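Local coordinates for taurocyamine kinase (Schistosoma mansoni, PDB 4WOD), which reversibly transfers phosphate between ATP and taurocyamine, as a phosphagen kinase duplicated into two fused repeats, at residues L105-L110 with E337-V342; A278-K283 with Y319-K324. The protein carries 4 engineered substitutions. One frame throughout, in Å; residues are numbered along the deposited sequence.

Interaction 1 (L105-L110 with E337-V342)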
ATOM      1  N   LEU A 105      29.295  19.865   8.720  1.00 29.24           N
ATOM      2  CA  LEU A 105      28.147  18.984   8.605  1.00 27.60           C
ATOM      3  C   LEU A 105      28.303  17.757   9.495  1.00 23.42           C
ATOM      4  O   LEU A 105      29.370  17.135   9.547  1.00 25.23           O
ATOM      5  CB  LEU A 105      27.948  18.561   7.160  1.00 30.65           C
ATOM      6  CG  LEU A 105      26.831  17.554   6.921  1.00 30.78           C
ATOM      7  CD1 LEU A 105      25.480  18.212   7.091  1.00 29.91           C
ATOM      8  CD2 LEU A 105      26.970  16.957   5.537  1.00 31.61           C
ATOM      9  N   SER A 106      27.228  17.406  10.191  1.00 27.18           N
ATOM     10  CA  SER A 106      27.256  16.259  11.080  1.00 25.16           C
ATOM     11  C   SER A 106      25.873  15.648  11.297  1.00 26.99           C
ATOM     12  O   SER A 106      24.926  16.346  11.646  1.00 32.81           O
ATOM     13  CB  SER A 106      27.857  16.656  12.426  1.00 28.87           C
ATOM     14  OG  SER A 106      27.805  15.572  13.326  1.00 36.12           O
ATOM     15  N   PHE A 107      25.791  14.340  11.087  1.00 24.63           N
ATOM     16  CA  PHE A 107      24.596  13.535  11.355  1.00 20.36           C
ATOM     17  C   PHE A 107      24.845  12.518  12.466  1.00 18.83           C
ATOM     18  O   PHE A 107      25.930  11.941  12.537  1.00 23.54           O
ATOM     19  CB  PHE A 107      24.184  12.773  10.103  1.00 16.39           C
ATOM     20  CG  PHE A 107      23.706  13.645   9.000  1.00 18.76           C
ATOM     21  CD1 PHE A 107      22.455  14.250   9.074  1.00 18.31           C
ATOM     22  CD2 PHE A 107      24.490  13.861   7.893  1.00 20.52           C
ATOM     23  CE1 PHE A 107      22.006  15.052   8.052  1.00 20.85           C
ATOM     24  CE2 PHE A 107      24.044  14.666   6.861  1.00 21.58           C
ATOM     25  CZ  PHE A 107      22.810  15.260   6.939  1.00 19.94           C
ATOM     26  N   THR A 108      23.839  12.241  13.287  1.00 21.69           N
ATOM     27  CA  THR A 108      24.013  11.237  14.331  1.00 23.18           C
ATOM     28  C   THR A 108      24.267   9.888  13.667  1.00 21.72           C
ATOM     29  O   THR A 108      23.796   9.640  12.549  1.00 20.15           O
ATOM     30  CB  THR A 108      22.788  11.154  15.288  1.00 21.94           C
ATOM     31  OG1 THR A 108      21.594  10.915  14.531  1.00 24.15           O
ATOM     32  CG2 THR A 108      22.638  12.449  16.070  1.00 22.86           C
ATOM     33  N   ASP A 109      25.051   9.036  14.321  1.00 18.52           N
ATOM     34  CA  ASP A 109      25.290   7.702  13.798  1.00 21.93           C
ATOM     35  C   ASP A 109      23.972   6.942  13.832  1.00 21.58           C
ATOM     36  O   ASP A 109      23.293   6.943  14.864  1.00 18.28           O
ATOM     37  CB  ASP A 109      26.348   6.959  14.603  1.00 21.70           C
ATOM     38  CG  ASP A 109      26.805   5.693  13.906  1.00 23.92           C
ATOM     39  OD1 ASP A 109      26.002   4.736  13.845  1.00 22.87           O
ATOM     40  OD2 ASP A 109      27.960   5.658  13.401  1.00 32.31           O
ATOM     41  N   LEU A 110      23.609   6.279  12.731  1.00 14.76           N
ATOM     42  CA  LEU A 110      22.274   5.685  12.656  1.00 14.64           C
ATOM     43  C   LEU A 110      22.108   4.461  13.557  1.00 15.72           C
ATOM     44  O   LEU A 110      20.978   4.031  13.838  1.00 18.20           O
ATOM     45  CB  LEU A 110      21.934   5.333  11.196  1.00 16.87           C
ATOM     46  CG  LEU A 110      21.476   6.580  10.434  1.00 15.47           C
ATOM     47  CD1 LEU A 110      21.252   6.335   8.926  1.00 15.94           C
ATOM     48  CD2 LEU A 110      20.224   7.158  11.085  1.00 16.85           C
ATOM     49  N   GLU A 337      16.790  14.252   4.221  1.00 16.87           N
ATOM     50  CA  GLU A 337      15.563  13.458   4.125  1.00 19.60           C
ATOM     51  C   GLU A 337      15.810  11.996   4.509  1.00 16.08           C
ATOM     52  O   GLU A 337      15.065  11.415   5.316  1.00 18.59           O
ATOM     53  CB  GLU A 337      14.983  13.533   2.710  1.00 18.45           C
ATOM     54  CG  GLU A 337      13.705  12.713   2.546  1.00 21.26           C
ATOM     55  CD  GLU A 337      13.246  12.609   1.098  1.00 21.76           C
ATOM     56  OE1 GLU A 337      13.943  11.954   0.292  1.00 24.06           O
ATOM     57  OE2 GLU A 337      12.190  13.185   0.764  1.00 27.50           O
ATOM     58  N   MET A 338      16.873  11.412   3.957  1.00 15.29           N
ATOM     59  CA  MET A 338      17.247  10.050   4.287  1.00 18.58           C
ATOM     60  C   MET A 338      17.486   9.893   5.784  1.00 19.04           C
ATOM     61  O   MET A 338      16.931   9.003   6.429  1.00 15.37           O
ATOM     62  CB  MET A 338      18.510   9.636   3.523  1.00 16.80           C
ATOM     63  CG  MET A 338      18.974   8.218   3.811  1.00 17.12           C
ATOM     64  SD  MET A 338      20.221   8.140   5.134  1.00 23.31           S
ATOM     65  CE  MET A 338      20.713   6.429   5.067  1.00 19.12           C
ATOM     66  N   HIS A 339      18.325  10.756   6.333  1.00 14.87           N
ATOM     67  CA  HIS A 339      18.744  10.562   7.713  1.00 15.23           C
ATOM     68  C   HIS A 339      17.583  10.717   8.680  1.00 18.39           C
ATOM     69  O   HIS A 339      17.431   9.916   9.611  1.00 16.99           O
ATOM     70  CB  HIS A 339      19.855  11.526   8.094  1.00 15.45           C
ATOM     71  CG  HIS A 339      20.388  11.275   9.469  1.00 16.91           C
ATOM     72  ND1 HIS A 339      19.909  11.931  10.582  1.00 18.15           N
ATOM     73  CD2 HIS A 339      21.338  10.421   9.913  1.00 16.98           C
ATOM     74  CE1 HIS A 339      20.547  11.496  11.653  1.00 19.64           C
ATOM     75  NE2 HIS A 339      21.427  10.585  11.274  1.00 17.26           N
ATOM     76  N   SER A 340      16.778  11.753   8.455  1.00 16.78           N
ATOM     77  CA  SER A 340      15.624  12.051   9.286  1.00 18.73           C
ATOM     78  C   SER A 340      14.614  10.922   9.239  1.00 19.90           C
ATOM     79  O   SER A 340      14.156  10.450  10.275  1.00 17.70           O
ATOM     80  CB  SER A 340      14.952  13.349   8.846  1.00 19.64           C
ATOM     81  OG  SER A 340      15.772  14.453   9.177  1.00 29.31           O
ATOM     82  N   GLY A 341      14.251  10.517   8.028  1.00 17.05           N
ATOM     83  CA  GLY A 341      13.284   9.448   7.848  1.00 15.80           C
ATOM     84  C   GLY A 341      13.764   8.112   8.391  1.00 19.07           C
ATOM     85  O   GLY A 341      13.005   7.420   9.090  1.00 17.85           O
ATOM     86  N   VAL A 342      15.012   7.740   8.084  1.00 14.41           N
ATOM     87  CA  VAL A 342      15.518   6.454   8.520  1.00 17.34           C
ATOM     88  C   VAL A 342      15.578   6.442  10.053  1.00 20.50           C
ATOM     89  O   VAL A 342      15.189   5.457  10.703  1.00 17.39           O
ATOM     90  CB  VAL A 342      16.920   6.114   7.907  1.00 18.48           C
ATOM     91  CG1 VAL A 342      17.578   5.009   8.672  1.00 16.13           C
ATOM     92  CG2 VAL A 342      16.800   5.715   6.427  1.00 14.32           C
TER
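The imidazole of His339 reaches out from its helix into the irregular segment 105-110 and meets Phe107, Thr108 and Leu110 there. His339 NE2 donates a hydrogen bond to the backbone oxygen Thr108 O at 2.9 Å, with an N-H...O angle of 154° and the acceptor tilted slightly out of the ring plane. CG of His339 stands anti to the backbone N (chi1 -175°), on a CB that is directed toward segment 105-110. In the plane of that ring, at its edge, lies Thr108 OG1, 3.1 Å from His339 CE1; this hydroxyl is hydrogen-bonded to the OH of Tyr113.

The ring contacts flank this polar edge. Phe107 CB sits over one face of the imidazole, 3.9 Å from its centroid, in a CH-pi contact. Beyond CB, Phe107 CD1 approaches His339 CG to 3.6 Å, and the two rings meet obliquely, their planes 37° apart. Leu110 CD2 lies on the other side of the imidazole plane, 3.6 Å from His339 NE2, so the bond-forming end of the ring has carbon on both sides.

Leu110 also makes apolar contacts with helix residues on either side of His339 in sequence. Its CD1 branch touches Met338 CE at 3.9 Å and, at the same separation, Val342 CG1, bridging side chains one helical turn apart.

Segment 105-110 belongs to the loop between helix 74-84 and strand 117-126, and the contact lays it against helix 331-355 of the C-terminal catalytic region. Leu110, Met338 and Val342 also pack on Val280 of strand 277-283, while Met338 and His339 touch Leu236 of helix 236-251.

Interaction 2 (A278-K283 with Y319-K324)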
ATOM      1  N   ALA A 278      21.007   7.755  -0.931  1.00 16.70           N
ATOM      2  CA  ALA A 278      21.609   7.478   0.361  1.00 17.83           C
ATOM      3  C   ALA A 278      20.798   6.378   0.985  1.00 16.94           C
ATOM      4  O   ALA A 278      19.580   6.465   1.002  1.00 15.94           O
ATOM      5  CB  ALA A 278      21.594   8.705   1.241  1.00 15.98           C
ATOM      6  N   SER A 279      21.448   5.376   1.545  1.00 19.29           N
ATOM      7  CA  SER A 279      20.682   4.273   2.108  1.00 21.67           C
ATOM      8  C   SER A 279      21.397   3.519   3.227  1.00 17.66           C
ATOM      9  O   SER A 279      22.614   3.613   3.374  1.00 18.22           O
ATOM     10  CB  SER A 279      20.326   3.300   0.994  1.00 22.85           C
ATOM     11  OG  SER A 279      21.466   2.548   0.663  1.00 22.68           O
ATOM     12  N   VAL A 280      20.621   2.764   4.004  1.00 19.35           N
ATOM     13  CA  VAL A 280      21.154   1.775   4.936  1.00 16.40           C
ATOM     14  C   VAL A 280      20.529   0.414   4.667  1.00 22.12           C
ATOM     15  O   VAL A 280      19.395   0.335   4.175  1.00 19.64           O
ATOM     16  CB  VAL A 280      20.881   2.139   6.414  1.00 19.11           C
ATOM     17  CG1 VAL A 280      21.651   3.361   6.792  1.00 17.71           C
ATOM     18  CG2 VAL A 280      19.341   2.326   6.678  1.00 15.38           C
ATOM     19  N   HIS A 281      21.280  -0.643   4.976  1.00 19.79           N
ATOM     20  CA  HIS A 281      20.698  -1.972   5.157  1.00 25.30           C
ATOM     21  C   HIS A 281      20.365  -2.125   6.634  1.00 23.73           C
ATOM     22  O   HIS A 281      21.265  -2.124   7.478  1.00 19.15           O
ATOM     23  CB  HIS A 281      21.653  -3.077   4.714  1.00 21.58           C
ATOM     24  CG  HIS A 281      21.592  -3.379   3.255  1.00 31.68           C
ATOM     25  ND1 HIS A 281      21.631  -2.397   2.290  1.00 33.32           N
ATOM     26  CD2 HIS A 281      21.488  -4.556   2.591  1.00 34.98           C
ATOM     27  CE1 HIS A 281      21.558  -2.952   1.094  1.00 34.58           C
ATOM     28  NE2 HIS A 281      21.470  -4.262   1.249  1.00 42.07           N
ATOM     29  N   ALA A 282      19.083  -2.236   6.958  1.00 20.57           N
ATOM     30  CA  ALA A 282      18.696  -2.251   8.362  1.00 20.36           C
ATOM     31  C   ALA A 282      17.828  -3.452   8.691  1.00 23.37           C
ATOM     32  O   ALA A 282      17.040  -3.885   7.856  1.00 22.82           O
ATOM     33  CB  ALA A 282      17.961  -0.970   8.719  1.00 20.18           C
ATOM     34  N   LYS A 283      17.958  -3.953   9.917  1.00 19.87           N
ATOM     35  CA  LYS A 283      17.084  -5.004  10.450  1.00 23.04           C
ATOM     36  C   LYS A 283      15.826  -4.418  11.083  1.00 21.79           C
ATOM     37  O   LYS A 283      15.851  -3.970  12.231  1.00 24.35           O
ATOM     38  CB  LYS A 283      17.818  -5.861  11.486  1.00 26.62           C
ATOM     39  CG  LYS A 283      19.036  -6.604  10.974  1.00 32.78           C
ATOM     40  CD  LYS A 283      20.054  -6.776  12.096  1.00 39.56           C
ATOM     41  CE  LYS A 283      21.480  -6.441  11.658  1.00 35.12           C
ATOM     42  NZ  LYS A 283      22.364  -6.064  12.815  1.00 44.87           N
ATOM     43  N   TYR A 319      16.122  -4.686   5.363  1.00 24.74           N
ATOM     44  CA  TYR A 319      15.691  -3.883   4.224  1.00 27.57           C
ATOM     45  C   TYR A 319      16.672  -2.796   3.880  1.00 26.03           C
ATOM     46  O   TYR A 319      17.394  -2.303   4.746  1.00 22.07           O
ATOM     47  CB  TYR A 319      14.330  -3.243   4.491  1.00 19.07           C
ATOM     48  CG  TYR A 319      13.214  -4.244   4.429  1.00 25.27           C
ATOM     49  CD1 TYR A 319      12.399  -4.334   3.298  1.00 29.05           C
ATOM     50  CD2 TYR A 319      12.993  -5.127   5.480  1.00 22.11           C
ATOM     51  CE1 TYR A 319      11.384  -5.262   3.227  1.00 26.81           C
ATOM     52  CE2 TYR A 319      11.993  -6.061   5.419  1.00 28.54           C
ATOM     53  CZ  TYR A 319      11.178  -6.120   4.298  1.00 29.66           C
ATOM     54  OH  TYR A 319      10.170  -7.056   4.246  1.00 34.33           O
ATOM     55  N   ASP A 320      16.679  -2.430   2.603  1.00 23.95           N
ATOM     56  CA  ASP A 320      17.355  -1.229   2.140  1.00 21.88           C
ATOM     57  C   ASP A 320      16.375  -0.065   2.259  1.00 23.44           C
ATOM     58  O   ASP A 320      15.267  -0.110   1.714  1.00 24.03           O
ATOM     59  CB  ASP A 320      17.841  -1.406   0.698  1.00 26.34           C
ATOM     60  CG  ASP A 320      18.674  -0.230   0.206  1.00 28.88           C
ATOM     61  OD1 ASP A 320      18.081   0.800  -0.178  1.00 28.89           O
ATOM     62  OD2 ASP A 320      19.923  -0.339   0.182  1.00 33.53           O
ATOM     63  N   LEU A 321      16.774   0.960   3.002  1.00 20.29           N
ATOM     64  CA  LEU A 321      15.967   2.155   3.212  1.00 17.64           C
ATOM     65  C   LEU A 321      16.721   3.341   2.652  1.00 19.01           C
ATOM     66  O   LEU A 321      17.828   3.598   3.098  1.00 19.98           O
ATOM     67  CB  LEU A 321      15.694   2.387   4.704  1.00 16.05           C
ATOM     68  CG  LEU A 321      15.041   1.228   5.461  1.00 20.54           C
ATOM     69  CD1 LEU A 321      14.969   1.566   6.932  1.00 17.71           C
ATOM     70  CD2 LEU A 321      13.649   0.968   4.895  1.00 17.84           C
ATOM     71  N   SER A 322      16.134   4.059   1.700  1.00 18.04           N
ATOM     72  CA  SER A 322      16.798   5.234   1.100  1.00 17.85           C
ATOM     73  C   SER A 322      15.871   6.458   0.965  1.00 17.16           C
ATOM     74  O   SER A 322      14.658   6.329   1.046  1.00 17.88           O
ATOM     75  CB  SER A 322      17.366   4.868  -0.278  1.00 19.30           C
ATOM     76  OG  SER A 322      16.354   4.398  -1.145  1.00 21.85           O
ATOM     77  N   ASN A 323      16.451   7.647   0.768  1.00 18.52           N
ATOM     78  CA  ASN A 323      15.664   8.813   0.402  1.00 16.09           C
ATOM     79  C   ASN A 323      14.792   8.503  -0.807  1.00 16.43           C
ATOM     80  O   ASN A 323      15.268   7.924  -1.780  1.00 13.19           O
ATOM     81  CB  ASN A 323      16.569  10.025   0.094  1.00 14.99           C
ATOM     82  CG  ASN A 323      17.696   9.705  -0.893  1.00 17.30           C
ATOM     83  OD1 ASN A 323      18.622   8.946  -0.583  1.00 16.07           O
ATOM     84  ND2 ASN A 323      17.644  10.330  -2.080  1.00 15.73           N
ATOM     85  N   LYS A 324      13.514   8.868  -0.750  1.00 18.49           N
ATOM     86  CA  LYS A 324      12.652   8.617  -1.905  1.00 18.66           C
ATOM     87  C   LYS A 324      12.834   9.678  -2.989  1.00 18.24           C
ATOM     88  O   LYS A 324      12.462   9.463  -4.135  1.00 20.02           O
ATOM     89  CB  LYS A 324      11.181   8.551  -1.486  1.00 17.68           C
ATOM     90  CG  LYS A 324      10.577   9.902  -1.069  1.00 23.63           C
ATOM     91  CD  LYS A 324       9.113   9.768  -0.638  1.00 24.18           C
ATOM     92  CE  LYS A 324       8.505  11.139  -0.298  1.00 24.18           C
ATOM     93  NZ  LYS A 324       7.125  11.017   0.275  1.00 27.51           N
TER
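Ala278 meets Asn323, and Ser279 the carboxylate of Asp320, where strands 278-283 and 319-323 run antiparallel. The hydrogen-bonded pairs are Val280 with Leu321 and Ala282 with Tyr319; the Leu321 N to Val280 O bond measures 2.9 Å.

At the Ala278 end a side-chain amide carries the bonding on. Asn323 CG lies between its backbone N and carbonyl carbon (chi1 50°), and OD1 accepts from Ala278 N at 2.7 Å, in the amide plane. Asn323 ND2 is held by Leu276 O and Arg325 O, so both ends of the amide are gripped.

On the face bearing Ser279, His281 and Asp320, the Asp320 carboxylate is turned to the neighbouring strand, its CG anti to the backbone N (chi1 -174°). OD2 receives a weak hydrogen bond from Ser279 OG at 3.3 Å and lies 3.2 Å from His281 CE1, with ring and carboxylate planes nearly perpendicular. OD1 forms a salt bridge with Arg277, and His281 NE2 bonds to Glu310.

On the other face the contacts are apolar: Val280 CG2 rests on Leu321 CB at 4.1 Å, and Leu321 CD1 reaches Ala282 CB.

These are adjacent strands of the antiparallel sheet at the heart of the phosphagen kinase catalytic domain, and Ala278 to His281 belong to a predicted ATP site.

Interaction 2 lies nested within the chain loop that interaction 1 closes, and their centres are 11 Å apart. Strand 318-323 leads on into helix 331-355, so the segments 319-324 and 337-342 are successive elements of one fold. Met338 and Glu337 join them: Met338 CE, which meets Leu110 in interaction 1, packs 3.5 Å from Ser279 C, Met338 CG lies 3.4 Å from Ala278 O, and Glu337 OE1 lies 3.3 Å from Asn323 CB. The sheet thus has the helix on its Val280 face, while Ser279 and His281 project from the other. There the predicted ATP site includes Arg305, and the side chain of Ser322 is about 12 Å from the bound arginine.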